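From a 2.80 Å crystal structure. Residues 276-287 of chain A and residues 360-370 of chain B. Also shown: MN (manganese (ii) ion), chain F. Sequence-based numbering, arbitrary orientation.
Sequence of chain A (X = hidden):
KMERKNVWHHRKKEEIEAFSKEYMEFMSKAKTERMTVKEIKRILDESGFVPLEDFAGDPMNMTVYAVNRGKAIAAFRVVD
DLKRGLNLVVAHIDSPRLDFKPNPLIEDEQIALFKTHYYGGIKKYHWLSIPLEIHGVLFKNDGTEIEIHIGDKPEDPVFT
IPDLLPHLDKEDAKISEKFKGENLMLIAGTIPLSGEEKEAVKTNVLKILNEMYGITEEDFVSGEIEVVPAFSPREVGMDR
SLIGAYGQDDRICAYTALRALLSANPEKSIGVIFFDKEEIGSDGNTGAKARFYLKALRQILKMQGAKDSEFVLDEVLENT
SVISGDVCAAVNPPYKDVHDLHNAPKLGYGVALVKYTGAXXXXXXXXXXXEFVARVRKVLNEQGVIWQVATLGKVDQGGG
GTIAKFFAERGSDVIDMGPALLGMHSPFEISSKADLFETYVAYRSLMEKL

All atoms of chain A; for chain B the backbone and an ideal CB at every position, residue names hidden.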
# COMPACT_ATOMS: atom_id res chain seq x y z
N ASP A 276 -17.86 -43.28 3.19
CA ASP A 276 -18.03 -42.16 4.11
C ASP A 276 -16.65 -41.48 4.14
O ASP A 276 -15.67 -42.06 3.70
CB ASP A 276 -18.47 -42.73 5.48
CG ASP A 276 -18.10 -41.85 6.68
OD1 ASP A 276 -17.36 -42.35 7.56
OD2 ASP A 276 -18.57 -40.69 6.78
N LYS A 277 -16.58 -40.24 4.62
CA LYS A 277 -15.30 -39.53 4.71
C LYS A 277 -14.69 -39.00 3.41
O LYS A 277 -13.58 -38.50 3.43
CB LYS A 277 -14.26 -40.42 5.41
CG LYS A 277 -14.17 -40.26 6.92
CD LYS A 277 -15.52 -40.44 7.58
CE LYS A 277 -15.43 -40.48 9.10
NZ LYS A 277 -15.02 -39.18 9.69
N GLU A 278 -15.39 -39.09 2.28
CA GLU A 278 -14.81 -38.58 1.04
C GLU A 278 -14.63 -37.07 1.11
O GLU A 278 -13.60 -36.55 0.68
CB GLU A 278 -15.70 -38.92 -0.16
CG GLU A 278 -16.36 -37.70 -0.80
CD GLU A 278 -15.46 -36.95 -1.75
OE1 GLU A 278 -15.86 -35.85 -2.21
OE2 GLU A 278 -14.35 -37.45 -2.04
N GLU A 279 -15.63 -36.38 1.66
CA GLU A 279 -15.60 -34.92 1.79
C GLU A 279 -14.43 -34.39 2.61
O GLU A 279 -14.28 -33.18 2.75
CB GLU A 279 -16.91 -34.40 2.40
CG GLU A 279 -18.15 -34.51 1.51
CD GLU A 279 -18.08 -33.66 0.25
OE1 GLU A 279 -17.14 -32.86 0.10
OE2 GLU A 279 -18.98 -33.79 -0.60
N ILE A 280 -13.61 -35.27 3.19
CA ILE A 280 -12.45 -34.83 3.97
C ILE A 280 -11.16 -35.51 3.51
O ILE A 280 -10.13 -35.43 4.19
CB ILE A 280 -12.63 -35.06 5.51
CG1 ILE A 280 -12.97 -36.51 5.84
CG2 ILE A 280 -13.71 -34.13 6.04
CD1 ILE A 280 -11.77 -37.46 5.85
N GLY A 281 -11.22 -36.18 2.36
CA GLY A 281 -10.04 -36.85 1.83
C GLY A 281 -10.12 -38.36 1.78
O GLY A 281 -9.28 -39.00 1.15
N SER A 282 -11.11 -38.94 2.46
CA SER A 282 -11.32 -40.40 2.49
C SER A 282 -10.41 -41.15 3.46
O SER A 282 -9.99 -42.27 3.19
CB SER A 282 -11.20 -41.00 1.09
OG SER A 282 -12.20 -40.49 0.22
N ASP A 283 -10.13 -40.54 4.61
CA ASP A 283 -9.29 -41.14 5.64
C ASP A 283 -10.20 -41.78 6.69
O ASP A 283 -11.24 -41.22 7.03
CB ASP A 283 -8.42 -40.08 6.31
CG ASP A 283 -7.43 -39.45 5.35
OD1 ASP A 283 -6.47 -40.14 4.94
OD2 ASP A 283 -7.61 -38.27 5.00
N GLY A 284 -9.80 -42.95 7.19
CA GLY A 284 -10.60 -43.62 8.21
C GLY A 284 -10.94 -45.07 7.91
O GLY A 284 -10.58 -45.60 6.85
N ASN A 285 -11.63 -45.71 8.85
CA ASN A 285 -12.06 -47.10 8.73
C ASN A 285 -12.89 -47.27 7.48
O ASN A 285 -12.78 -48.27 6.76
CB ASN A 285 -12.90 -47.49 9.94
CG ASN A 285 -12.12 -47.39 11.21
OD1 ASN A 285 -11.12 -48.08 11.40
ND2 ASN A 285 -12.55 -46.51 12.10
N THR A 286 -13.75 -46.30 7.23
CA THR A 286 -14.57 -46.33 6.04
C THR A 286 -13.94 -45.39 5.02
O THR A 286 -12.89 -44.80 5.27
CB THR A 286 -16.00 -45.89 6.31
OG1 THR A 286 -16.32 -44.79 5.45
CG2 THR A 286 -16.19 -45.49 7.78
N GLY A 287 -14.57 -45.24 3.87
CA GLY A 287 -14.01 -44.38 2.86
C GLY A 287 -13.15 -45.20 1.92
O GLY A 287 -12.64 -46.25 2.32
N UNK B 360 -8.82 -27.28 7.98
CA UNK B 360 -10.06 -26.60 7.64
C UNK B 360 -11.31 -27.51 7.75
O UNK B 360 -11.93 -27.86 6.73
CB UNK B 360 -9.95 -26.04 6.22
N UNK B 361 -11.69 -27.88 8.96
CA UNK B 361 -12.86 -28.72 9.12
C UNK B 361 -12.65 -30.22 8.95
O UNK B 361 -13.31 -30.85 8.13
CB UNK B 361 -13.92 -28.26 8.12
N UNK B 362 -11.73 -30.78 9.73
CA UNK B 362 -11.43 -32.21 9.72
C UNK B 362 -10.80 -32.84 8.48
O UNK B 362 -11.01 -34.02 8.22
CB UNK B 362 -12.74 -32.96 9.99
N UNK B 363 -10.02 -32.07 7.72
CA UNK B 363 -9.38 -32.63 6.53
C UNK B 363 -8.20 -33.50 6.91
O UNK B 363 -7.53 -33.24 7.91
CB UNK B 363 -8.93 -31.52 5.59
N UNK B 364 -7.96 -34.53 6.11
CA UNK B 364 -6.84 -35.45 6.30
C UNK B 364 -6.58 -35.94 7.72
O UNK B 364 -5.43 -36.07 8.13
CB UNK B 364 -5.57 -34.77 5.79
N UNK B 365 -7.64 -36.21 8.48
CA UNK B 365 -7.46 -36.68 9.84
C UNK B 365 -8.41 -37.81 10.18
O UNK B 365 -9.54 -37.88 9.69
CB UNK B 365 -7.65 -35.53 10.83
N UNK B 366 -7.94 -38.72 11.03
CA UNK B 366 -8.77 -39.82 11.47
C UNK B 366 -9.78 -39.22 12.44
O UNK B 366 -9.45 -38.29 13.17
CB UNK B 366 -7.95 -40.94 12.11
N UNK B 367 -10.99 -39.75 12.46
CA UNK B 367 -12.01 -39.24 13.35
C UNK B 367 -12.73 -40.38 14.06
O UNK B 367 -13.76 -40.87 13.58
CB UNK B 367 -13.01 -38.38 12.58
N UNK B 368 -12.18 -40.81 15.20
CA UNK B 368 -12.73 -41.90 15.99
C UNK B 368 -14.25 -41.91 16.02
O UNK B 368 -14.88 -40.91 16.35
CB UNK B 368 -12.19 -41.82 17.42
N UNK B 369 -14.83 -43.05 15.66
CA UNK B 369 -16.28 -43.22 15.63
C UNK B 369 -16.81 -43.17 17.05
O UNK B 369 -16.13 -43.57 17.99
CB UNK B 369 -16.67 -44.53 14.95
N UNK B 370 -18.04 -42.69 17.22
CA UNK B 370 -18.63 -42.60 18.54
C UNK B 370 -18.58 -43.95 19.26
O UNK B 370 -18.26 -44.01 20.45
CB UNK B 370 -20.07 -42.10 18.44
MN MN F . -18.36 -32.75 -2.24

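Position 360 lies beyond the reach of chain A: no atom of chain A's stretch comes within 5.5 Å of the ideal CB, and many side chains would serve. It is R360(B), a poorly ordered arginine. Position 361 is decided by its own backbone. With phi/psi of 84/56, a CB would be jammed against the carbonyl O of the preceding residue, which calls for glycine. G361(B) is found, and its carbonyl O lies 3.9 Å from CG2 of I280(A).

At position 362 phi is again positive (66/29), though a CB is tolerated; asparagine or glycine would be at ease here. The CB points sideways and its ideal position is 4.2 Å from CG2 of I280(A), so a chain with an aliphatic stem would also fit. The residue is K362(B). Its CB packs near the isoleucine while its end leads away, turning to position 367.

Position 363 is where the backbones draw close, its CA 4.6 Å from CA of I280(A). The CB points sideways, and the methyl CG2 of I280(A) offers an apolar surface that leucine, methionine or an aromatic could use. Y363(B), in the m rotamer, brings CD1 to 4.2 Å from CG2 of I280(A), which meets the ring at its edge.

At 364 the backbone makes the main contact: its N donates to O of I280(A) at 3.0 Å, a nearly straight hydrogen bond. The CB points away overall, yet D283(A) OD2 lies 4.1 Å from its ideal position. Phi/psi of 45/39 favours glycine or asparagine, while a small polar residue such as serine is tolerated; the nearby carboxylate makes a further acidic group less welcome. S364(B) occupies it, with its CA 3.2 Å from OD2 of D283(A).

Position 365 turns its CB away, so chain A sets little demand on the side chain. The side chain of T365(B) makes no close contact with this stretch, and its OG1 is hydrogen-bonded elsewhere in the structure.

At 366 the CB points sideways, 5.4 Å from CA of G284(A), and there is space beside that glycine for a medium-sized polar or apolar group. N366(B), with chi1 in t, fills part of that space: ND2 comes to 4.1 Å from CA of G284(A).

At 367 the CB points sideways, and its ideal position is 3.6 Å from NZ of K277(A), a positive charge. Aspartate or glutamate would answer it; asparagine could offer a neutral acceptor. In D367(B), OD1 forms a long salt bridge with NZ of K277(A) at 4.0 Å and another, with a weak hydrogen bond, with NZ of K362(B) at 3.1 Å, and so pairs with two lysines, one from each chain.

Position 368 points away and would take many residues; A368(B) leaves this stretch untouched.

Position 369 points toward chain A, its ideal CB 5.4 Å from ND2 of N285(A). A polar side chain long enough to cross that gap, such as histidine or glutamine, would suit. H369(B), the N-cap residue, places NE2 2.7 Å from ND2 of N285(A) near the ring plane, and CE1 3.9 Å from CG2 of T286(A).

Position 370 is out of reach, so many residues would serve; A370(B) begins the helix.

Chain B (360-370) RGKYSTNDAHA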
# COMPACT_ATOMS: atom_id res chain seq x y z
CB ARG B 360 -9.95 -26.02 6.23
CG ARG B 360 -8.82 -25.02 6.07
CD ARG B 360 -9.19 -23.69 6.68
NE ARG B 360 -10.35 -23.12 6.01
CZ ARG B 360 -10.91 -21.96 6.32
NH1 ARG B 360 -10.40 -21.22 7.30
NH2 ARG B 360 -11.97 -21.52 5.65
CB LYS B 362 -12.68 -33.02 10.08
CG LYS B 362 -13.02 -33.06 11.55
CD LYS B 362 -14.16 -32.13 11.88
CE LYS B 362 -14.72 -32.46 13.25
NZ LYS B 362 -15.24 -33.86 13.30
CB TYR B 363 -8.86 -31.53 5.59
CG TYR B 363 -9.91 -30.59 5.04
CD1 TYR B 363 -11.27 -30.89 5.16
CD2 TYR B 363 -9.54 -29.41 4.40
CE1 TYR B 363 -12.24 -30.02 4.66
CE2 TYR B 363 -10.50 -28.53 3.90
CZ TYR B 363 -11.85 -28.84 4.04
OH TYR B 363 -12.81 -27.96 3.58
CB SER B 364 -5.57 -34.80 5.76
OG SER B 364 -5.74 -34.37 4.42
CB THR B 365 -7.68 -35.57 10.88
OG1 THR B 365 -7.41 -36.08 12.19
CG2 THR B 365 -9.11 -35.06 10.84
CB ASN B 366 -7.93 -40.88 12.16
CG ASN B 366 -8.78 -41.94 12.83
OD1 ASN B 366 -8.77 -42.08 14.05
ND2 ASN B 366 -9.53 -42.69 12.02
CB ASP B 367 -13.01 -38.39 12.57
CG ASP B 367 -14.01 -37.68 13.45
OD1 ASP B 367 -14.82 -36.89 12.93
OD2 ASP B 367 -13.98 -37.92 14.68
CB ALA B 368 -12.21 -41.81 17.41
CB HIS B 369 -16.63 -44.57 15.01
CG HIS B 369 -16.06 -44.78 13.64
ND1 HIS B 369 -16.40 -43.98 12.56
CD2 HIS B 369 -15.20 -45.71 13.16
CE1 HIS B 369 -15.78 -44.42 11.48
NE2 HIS B 369 -15.04 -45.46 11.82
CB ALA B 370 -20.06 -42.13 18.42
O HOH W 1 -12.95 -45.30 15.25
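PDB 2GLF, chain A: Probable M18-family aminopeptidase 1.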